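Local structure of fructose 1-phosphate kinase (Staphylococcus aureus, 2JG5) at residues A[186-191]-A[204-209]; A[197-202]-A[214-219]; A[168-171]-A[177-180]. The protein probably transfers a phosphate from ATP to fructose 1-phosphate, giving fructose 1,6-bisphosphate, and probably phosphorylates tagatose 6-phosphate likewise, as a pfkB-family kinase. All coordinates share one frame; numbering follows the deposited sequence.

Contact 1: A[186-191]-A[204-209]; sequences EVMFNT and RLLVDK
The far end of the Phe189 ring pushes into the notch between Leu205 and Leu206, two neighbours on helix 196-208. Leu206 CG lies 3.8 Å from Phe189 CZ, near the plane of the ring, so it meets the ring at its edge. Leu205 comes in obliquely on the CE2 corner, its CB 3.8 Å from Phe189 CE2, with Leu205 CD1 close by the same corner. The bump is therefore one ring end, and the hollow is built from the CB of one leucine and the branch point of the next. The ring points there because CG of Phe189 is anti to its own carbonyl carbon (chi1 -64°), which sends it out from the end of helix 182-188 toward the second helix. That helix 182-188 stops in a Schellman motif: Thr191 N bonds to Glu186 O at 3.1 Å and Asn190 N to Val187 O at 3.2 Å, with Asn190 as the C-prime residue at positive phi. Beside the ring Met188 runs out extended and lies crosswise to Leu206. Its sulfur reaches the fork of the leucine, Met188 SD lying 3.8 Å from Leu206 CD2 and slightly farther from CD1. The buried Leu206 has this sulfur and the phenylalanine edge on the same side of it, and it also touches Leu171 and Val214. Tyr202, one turn before Leu206 on the same helix, brings its ring against that of Phe189 with the planes about 35° apart, while Met188 also packs on Pro180.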
loop_
_atom_site.group_PDB
_atom_site.type_symbol
_atom_site.label_atom_id
_atom_site.label_comp_id
_atom_site.label_asym_id
_atom_site.label_seq_id
_atom_site.Cartn_x
_atom_site.Cartn_y
_atom_site.Cartn_z
ATOM N N GLU A 186 4.333 36.038 11.133
ATOM C CA GLU A 186 5.663 36.647 11.075
ATOM C C GLU A 186 6.201 36.762 9.654
ATOM O O GLU A 186 6.836 37.758 9.314
ATOM C CB GLU A 186 6.666 35.881 11.949
ATOM C CG GLU A 186 6.448 36.042 13.442
ATOM C CD GLU A 186 7.708 35.793 14.258
ATOM O OE1 GLU A 186 8.726 35.308 13.696
ATOM O OE2 GLU A 186 7.682 36.095 15.470
ATOM N N VAL A 187 5.951 35.746 8.830
ATOM C CA VAL A 187 6.367 35.792 7.431
ATOM C C VAL A 187 5.472 36.744 6.630
ATOM O O VAL A 187 5.974 37.616 5.926
ATOM C CB VAL A 187 6.412 34.388 6.777
ATOM C CG1 VAL A 187 6.889 34.484 5.325
ATOM C CG2 VAL A 187 7.330 33.456 7.569
ATOM N N MET A 188 4.157 36.571 6.753
ATOM C CA MET A 188 3.174 37.420 6.083
ATOM C C MET A 188 3.516 38.888 6.223
ATOM O O MET A 188 3.820 39.544 5.243
ATOM C CB MET A 188 1.778 37.200 6.666
ATOM C CG MET A 188 1.063 35.934 6.240
ATOM S SD MET A 188 -0.612 36.013 6.893
ATOM C CE MET A 188 -1.212 34.321 6.702
ATOM N N PHE A 189 3.476 39.391 7.452
ATOM C CA PHE A 189 3.638 40.817 7.722
ATOM C C PHE A 189 5.090 41.223 7.963
ATOM O O PHE A 189 5.357 42.332 8.437
ATOM C CB PHE A 189 2.769 41.222 8.914
ATOM C CG PHE A 189 1.297 41.068 8.662
ATOM C CD1 PHE A 189 0.629 39.897 9.039
ATOM C CD2 PHE A 189 0.576 42.088 8.036
ATOM C CE1 PHE A 189 -0.742 39.745 8.801
ATOM C CE2 PHE A 189 -0.792 41.952 7.795
ATOM C CZ PHE A 189 -1.452 40.773 8.179
ATOM N N ASN A 190 6.011 40.323 7.609
ATOM C CA ASN A 190 7.453 40.468 7.830
ATOM C C ASN A 190 7.856 41.219 9.098
ATOM O O ASN A 190 8.468 42.290 9.051
ATOM C CB ASN A 190 8.157 41.032 6.602
ATOM C CG ASN A 190 9.512 40.399 6.389
ATOM O OD1 ASN A 190 9.606 39.198 6.102
ATOM N ND2 ASN A 190 10.574 41.188 6.546
ATOM N N THR A 191 7.509 40.619 10.231
ATOM C CA THR A 191 7.700 41.218 11.540
ATOM C C THR A 191 7.808 40.114 12.581
ATOM O O THR A 191 7.482 38.965 12.299
ATOM C CB THR A 191 6.533 42.167 11.905
ATOM O OG1 THR A 191 6.726 42.673 13.226
ATOM C CG2 THR A 191 5.196 41.445 11.840
ATOM N N ARG A 204 -6.064 40.901 13.109
ATOM C CA ARG A 204 -7.158 41.788 12.719
ATOM C C ARG A 204 -6.883 42.507 11.397
ATOM O O ARG A 204 -7.813 42.935 10.709
ATOM C CB ARG A 204 -7.474 42.796 13.830
ATOM C CG ARG A 204 -8.839 43.473 13.670
ATOM C CD ARG A 204 -9.297 44.120 14.960
ATOM N NE ARG A 204 -9.787 43.130 15.917
ATOM C CZ ARG A 204 -9.722 43.263 17.239
ATOM N NH1 ARG A 204 -10.196 42.298 18.015
ATOM N NH2 ARG A 204 -9.166 44.346 17.788
ATOM N N LEU A 205 -5.607 42.643 11.040
ATOM C CA LEU A 205 -5.248 43.180 9.727
ATOM C C LEU A 205 -5.666 42.186 8.640
ATOM O O LEU A 205 -6.044 42.572 7.544
ATOM C CB LEU A 205 -3.753 43.499 9.656
ATOM C CG LEU A 205 -3.234 44.620 10.574
ATOM C CD1 LEU A 205 -1.723 44.631 10.596
ATOM C CD2 LEU A 205 -3.767 45.996 10.186
ATOM N N LEU A 206 -5.618 40.903 8.975
ATOM C CA LEU A 206 -6.110 39.849 8.095
ATOM C C LEU A 206 -7.629 39.892 7.942
ATOM O O LEU A 206 -8.151 39.660 6.858
ATOM C CB LEU A 206 -5.662 38.479 8.608
ATOM C CG LEU A 206 -4.179 38.172 8.416
ATOM C CD1 LEU A 206 -3.813 36.926 9.204
ATOM C CD2 LEU A 206 -3.845 38.013 6.920
ATOM N N VAL A 207 -8.318 40.193 9.037
ATOM C CA VAL A 207 -9.756 40.456 9.047
ATOM C C VAL A 207 -10.112 41.695 8.194
ATOM O O VAL A 207 -11.190 41.744 7.584
ATOM C CB VAL A 207 -10.279 40.606 10.505
ATOM C CG1 VAL A 207 -11.779 40.875 10.542
ATOM C CG2 VAL A 207 -9.971 39.356 11.310
ATOM N N ASP A 208 -9.216 42.681 8.145
ATOM C CA ASP A 208 -9.406 43.846 7.277
ATOM C C ASP A 208 -9.285 43.482 5.797
ATOM O O ASP A 208 -10.002 44.027 4.956
ATOM C CB ASP A 208 -8.412 44.961 7.616
ATOM C CG ASP A 208 -8.657 45.569 8.982
ATOM O OD1 ASP A 208 -9.784 45.436 9.508
ATOM O OD2 ASP A 208 -7.721 46.195 9.527
ATOM N N LYS A 209 -8.377 42.556 5.492
ATOM C CA LYS A 209 -8.153 42.097 4.118
ATOM C C LYS A 209 -9.274 41.189 3.602
ATOM O O LYS A 209 -9.325 40.897 2.405
ATOM C CB LYS A 209 -6.788 41.405 3.969
ATOM C CG LYS A 209 -5.665 42.066 4.759
ATOM C CD LYS A 209 -4.373 42.165 3.980
ATOM C CE LYS A 209 -4.254 43.524 3.304
ATOM N NZ LYS A 209 -3.086 43.589 2.384
#

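Contact 2: A[197-202]-A[214-219]; sequences ADVIKY and VIVSLG
Val199 turns its CB toward strand 214-217 and sets one methyl on the strand, at Val216, and the other on Leu218 just beyond it. CG1 is anti to the backbone N (chi1 178°) and goes to Val216; CG2, anti to the carbonyl carbon, goes to Leu218. The two valines lie antiparallel, side by side: Val199 CG1 lies 3.8 Å from Val216 CB and 3.9 Å from each of its methyls, CG1 and CG2. One methyl thus rests over the branch point of the other valine, touching all three of its side-chain carbons. Here one side of helix 196-208 packs on 214-217, the first strand of the antiparallel four-stranded sheet in this pfkB-family, ribokinase-like protein, whose other side is bonded to 177-180; the strand then runs out into the loop that carries Leu218. Leu218 crosses Val199 obliquely and more loosely, its CD2 4.2 Å from Val199 CG2. Its CB, like that of Val216 two residues earlier, points toward the helix. Ile224 of the next strand, 223-226, touches both Val199 and Leu218, while Val216 also meets Leu185 of helix 182-188 and Ile226.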
loop_
_atom_site.group_PDB
_atom_site.type_symbol
_atom_site.label_atom_id
_atom_site.label_comp_id
_atom_site.label_asym_id
_atom_site.label_seq_id
_atom_site.Cartn_x
_atom_site.Cartn_y
_atom_site.Cartn_z
ATOM N N ALA A 197 -0.985 40.757 22.312
ATOM C CA ALA A 197 -1.281 42.028 21.624
ATOM C C ALA A 197 -0.778 42.062 20.166
ATOM O O ALA A 197 -1.452 42.595 19.287
ATOM C CB ALA A 197 -0.699 43.233 22.424
ATOM N N ASP A 198 0.410 41.513 19.920
ATOM C CA ASP A 198 0.952 41.432 18.568
ATOM C C ASP A 198 0.115 40.504 17.705
ATOM O O ASP A 198 -0.110 40.784 16.533
ATOM C CB ASP A 198 2.410 40.962 18.593
ATOM C CG ASP A 198 3.402 42.108 18.763
ATOM O OD1 ASP A 198 3.056 43.272 18.448
ATOM O OD2 ASP A 198 4.540 41.840 19.216
ATOM N N VAL A 199 -0.347 39.402 18.285
ATOM C CA VAL A 199 -1.202 38.455 17.571
ATOM C C VAL A 199 -2.552 39.083 17.200
ATOM O O VAL A 199 -3.002 38.933 16.068
ATOM C CB VAL A 199 -1.396 37.125 18.358
ATOM C CG1 VAL A 199 -2.319 36.181 17.618
ATOM C CG2 VAL A 199 -0.056 36.446 18.630
ATOM N N ILE A 200 -3.179 39.800 18.140
ATOM C CA ILE A 200 -4.432 40.514 17.868
ATOM C C ILE A 200 -4.247 41.501 16.718
ATOM O O ILE A 200 -5.081 41.579 15.836
ATOM C CB ILE A 200 -4.968 41.321 19.099
ATOM C CG1 ILE A 200 -5.020 40.481 20.367
ATOM C CG2 ILE A 200 -6.355 41.894 18.815
ATOM C CD1 ILE A 200 -4.991 41.324 21.621
ATOM N N LYS A 201 -3.153 42.260 16.747
ATOM C CA LYS A 201 -2.909 43.302 15.753
ATOM C C LYS A 201 -2.891 42.732 14.326
ATOM O O LYS A 201 -3.770 43.041 13.519
ATOM C CB LYS A 201 -1.608 44.036 16.069
ATOM C CG LYS A 201 -1.319 45.217 15.155
ATOM C CD LYS A 201 0.143 45.609 15.226
ATOM C CE LYS A 201 0.420 46.849 14.402
ATOM N NZ LYS A 201 1.868 47.123 14.400
ATOM N N TYR A 202 -1.907 41.879 14.042
ATOM C CA TYR A 202 -1.695 41.327 12.701
ATOM C C TYR A 202 -2.803 40.376 12.254
ATOM O O TYR A 202 -3.044 40.218 11.056
ATOM C CB TYR A 202 -0.306 40.675 12.602
ATOM C CG TYR A 202 0.800 41.667 12.881
ATOM C CD1 TYR A 202 1.021 42.733 12.024
ATOM C CD2 TYR A 202 1.593 41.566 14.021
ATOM C CE1 TYR A 202 2.010 43.661 12.275
ATOM C CE2 TYR A 202 2.592 42.499 14.288
ATOM C CZ TYR A 202 2.791 43.545 13.403
ATOM O OH TYR A 202 3.774 44.481 13.624
ATOM N N VAL A 214 -10.245 34.973 12.406
ATOM C CA VAL A 214 -8.952 34.308 12.273
ATOM C C VAL A 214 -8.629 33.603 13.578
ATOM O O VAL A 214 -8.727 34.207 14.643
ATOM C CB VAL A 214 -7.799 35.321 11.968
ATOM C CG1 VAL A 214 -6.441 34.622 11.901
ATOM C CG2 VAL A 214 -8.054 36.095 10.683
ATOM N N ILE A 215 -8.263 32.328 13.489
ATOM C CA ILE A 215 -7.686 31.611 14.625
ATOM C C ILE A 215 -6.192 31.494 14.404
ATOM O O ILE A 215 -5.747 31.036 13.355
ATOM C CB ILE A 215 -8.285 30.203 14.816
ATOM C CG1 ILE A 215 -9.779 30.292 15.108
ATOM C CG2 ILE A 215 -7.579 29.475 15.953
ATOM C CD1 ILE A 215 -10.495 28.949 15.020
ATOM N N VAL A 216 -5.418 31.937 15.385
ATOM C CA VAL A 216 -3.974 31.863 15.284
ATOM C C VAL A 216 -3.476 30.829 16.285
ATOM O O VAL A 216 -3.662 30.972 17.503
ATOM C CB VAL A 216 -3.293 33.226 15.501
ATOM C CG1 VAL A 216 -1.787 33.097 15.340
ATOM C CG2 VAL A 216 -3.827 34.247 14.529
ATOM N N SER A 217 -2.861 29.778 15.754
ATOM C CA SER A 217 -2.363 28.690 16.562
ATOM C C SER A 217 -1.042 29.078 17.210
ATOM O O SER A 217 -0.132 29.587 16.551
ATOM C CB SER A 217 -2.199 27.437 15.699
ATOM O OG SER A 217 -1.883 26.306 16.498
ATOM N N LEU A 218 -0.951 28.848 18.513
ATOM C CA LEU A 218 0.254 29.150 19.271
ATOM C C LEU A 218 0.885 27.876 19.824
ATOM O O LEU A 218 1.756 27.926 20.695
ATOM C CB LEU A 218 -0.062 30.139 20.398
ATOM C CG LEU A 218 -0.860 31.391 20.025
ATOM C CD1 LEU A 218 -1.310 32.121 21.289
ATOM C CD2 LEU A 218 -0.066 32.312 19.101
ATOM N N GLY A 219 0.441 26.734 19.300
ATOM C CA GLY A 219 0.951 25.428 19.708
ATOM C C GLY A 219 0.526 25.108 21.125
ATOM O O GLY A 219 -0.643 25.288 21.484
#

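Contact 3: A[168-171]-A[177-180]; sequences ESVL and FIKP
Ile178 faces the end of helix 164-170 with two branches, one for Leu171 and one for Val170. The contact lies within a beta-alpha-beta unit made of strand 157-161, helix 164-170 and strand 177-178, in which the short, weakly bonded strand 177-178 runs parallel to 157-161 and is the last of the large parallel sheet of this ribokinase-like fold. The helix packs against the strand it leads into, and the link is wholly apolar, made by three buried side chains. Its tighter part is the meeting of Leu171 and Ile178. Leu171 CD2 and Ile178 CD1 are 3.8 Å apart, and the two side chains meet nearly perpendicular, methyl against methyl. The CB of Leu171 does not itself aim at the strand; the end of the side chain bends nearer. On the Ile178 side, CG1 is flanked by both the amide nitrogen and the carbonyl carbon of its own residue (chi1 50°), an arrangement that extends CD1 toward the leucine and leaves CG2 for the valine. The looser part is that second pairing, where the side chains run alongside each other head to tail and single methyls just meet. Here Val160 of the neighbouring strand touches both Val170 and Ile178, while Pro175 also touches Val170. Toward the outer side the contact thins: Glu168, partly exposed, directs its CB away from the strand, and Glu168 CG stays 6.7 Å from Ile178 CD1. Val214, from strand 214-217, which is backbone-bonded to 177-180, packs on Ile178. At the looser end Val170 CG2 stops 4.2 Å from Ile178 CG2.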
loop_
_atom_site.group_PDB
_atom_site.type_symbol
_atom_site.label_atom_id
_atom_site.label_comp_id
_atom_site.label_asym_id
_atom_site.label_seq_id
_atom_site.Cartn_x
_atom_site.Cartn_y
_atom_site.Cartn_z
ATOM N N GLU A 168 -3.911 33.320 2.272
ATOM C CA GLU A 168 -3.924 34.716 1.829
ATOM C C GLU A 168 -4.806 34.941 0.601
ATOM O O GLU A 168 -5.450 35.978 0.495
ATOM C CB GLU A 168 -2.502 35.226 1.560
ATOM C CG GLU A 168 -1.707 35.573 2.819
ATOM C CD GLU A 168 -0.356 36.210 2.517
ATOM O OE1 GLU A 168 0.514 35.532 1.920
ATOM O OE2 GLU A 168 -0.165 37.390 2.885
ATOM N N SER A 169 -4.851 33.958 -0.301
ATOM C CA SER A 169 -5.572 34.097 -1.573
ATOM C C SER A 169 -7.097 34.000 -1.477
ATOM O O SER A 169 -7.810 34.405 -2.402
ATOM C CB SER A 169 -5.067 33.074 -2.596
ATOM O OG SER A 169 -5.458 31.755 -2.244
ATOM N N VAL A 170 -7.602 33.445 -0.377
ATOM C CA VAL A 170 -9.052 33.311 -0.218
ATOM C C VAL A 170 -9.652 34.505 0.525
ATOM O O VAL A 170 -10.869 34.676 0.546
ATOM C CB VAL A 170 -9.480 31.958 0.430
ATOM C CG1 VAL A 170 -9.166 30.788 -0.493
ATOM C CG2 VAL A 170 -8.839 31.758 1.799
ATOM N N LEU A 171 -8.782 35.333 1.110
ATOM C CA LEU A 171 -9.195 36.485 1.914
ATOM C C LEU A 171 -10.198 37.413 1.224
ATOM O O LEU A 171 -11.201 37.768 1.838
ATOM C CB LEU A 171 -7.980 37.277 2.424
ATOM C CG LEU A 171 -7.109 36.671 3.528
ATOM C CD1 LEU A 171 -5.821 37.462 3.663
ATOM C CD2 LEU A 171 -7.835 36.636 4.845
ATOM N N PHE A 177 -13.421 31.653 8.689
ATOM C CA PHE A 177 -12.115 31.847 9.309
ATOM C C PHE A 177 -11.008 31.155 8.518
ATOM O O PHE A 177 -11.256 30.217 7.758
ATOM C CB PHE A 177 -12.090 31.418 10.790
ATOM C CG PHE A 177 -12.211 29.934 11.015
ATOM C CD1 PHE A 177 -11.075 29.140 11.127
ATOM C CD2 PHE A 177 -13.464 29.339 11.166
ATOM C CE1 PHE A 177 -11.183 27.767 11.357
ATOM C CE2 PHE A 177 -13.587 27.970 11.398
ATOM C CZ PHE A 177 -12.440 27.178 11.496
ATOM N N ILE A 178 -9.792 31.671 8.691
ATOM C CA ILE A 178 -8.559 30.980 8.315
ATOM C C ILE A 178 -7.758 30.639 9.590
ATOM O O ILE A 178 -8.054 31.161 10.667
ATOM C CB ILE A 178 -7.718 31.819 7.345
ATOM C CG1 ILE A 178 -7.547 33.248 7.892
ATOM C CG2 ILE A 178 -8.371 31.796 5.962
ATOM C CD1 ILE A 178 -6.467 34.056 7.217
ATOM N N LYS A 179 -6.754 29.770 9.472
ATOM C CA LYS A 179 -6.027 29.307 10.660
ATOM C C LYS A 179 -4.490 29.306 10.543
ATOM O O LYS A 179 -3.863 28.250 10.600
ATOM C CB LYS A 179 -6.548 27.925 11.108
ATOM C CG LYS A 179 -6.223 27.592 12.561
ATOM C CD LYS A 179 -6.512 26.152 12.941
ATOM C CE LYS A 179 -5.519 25.201 12.308
ATOM N NZ LYS A 179 -4.138 25.403 12.850
ATOM N N PRO A 180 -3.869 30.490 10.410
ATOM C CA PRO A 180 -2.412 30.466 10.323
ATOM C C PRO A 180 -1.748 30.226 11.683
ATOM O O PRO A 180 -2.395 30.321 12.728
ATOM C CB PRO A 180 -2.076 31.867 9.819
ATOM C CG PRO A 180 -3.158 32.726 10.398
ATOM C CD PRO A 180 -4.401 31.866 10.341
#

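Overall arrangement
Going from the N terminus, contact 3 closes first, joining the end of helix 164-170 to strand 177-178 across a five-residue loop. The chain then enters helix 182-188, where contact 1 opens; it closes at 204-209, around the C-terminal end of helix 196-208. Contact 2 opens earlier on that same helix and closes on strand 214-217, so contacts 1 and 2 cross, whereas contact 3 is in series with both. Leu171 touches Leu206, bringing contact 3 against contact 1. Strand 214-217 lies beside 177-180, with Ile215 N probably hydrogen-bonded to Ile178 O, thereby tying the antiparallel sheet to the last strand of the parallel one.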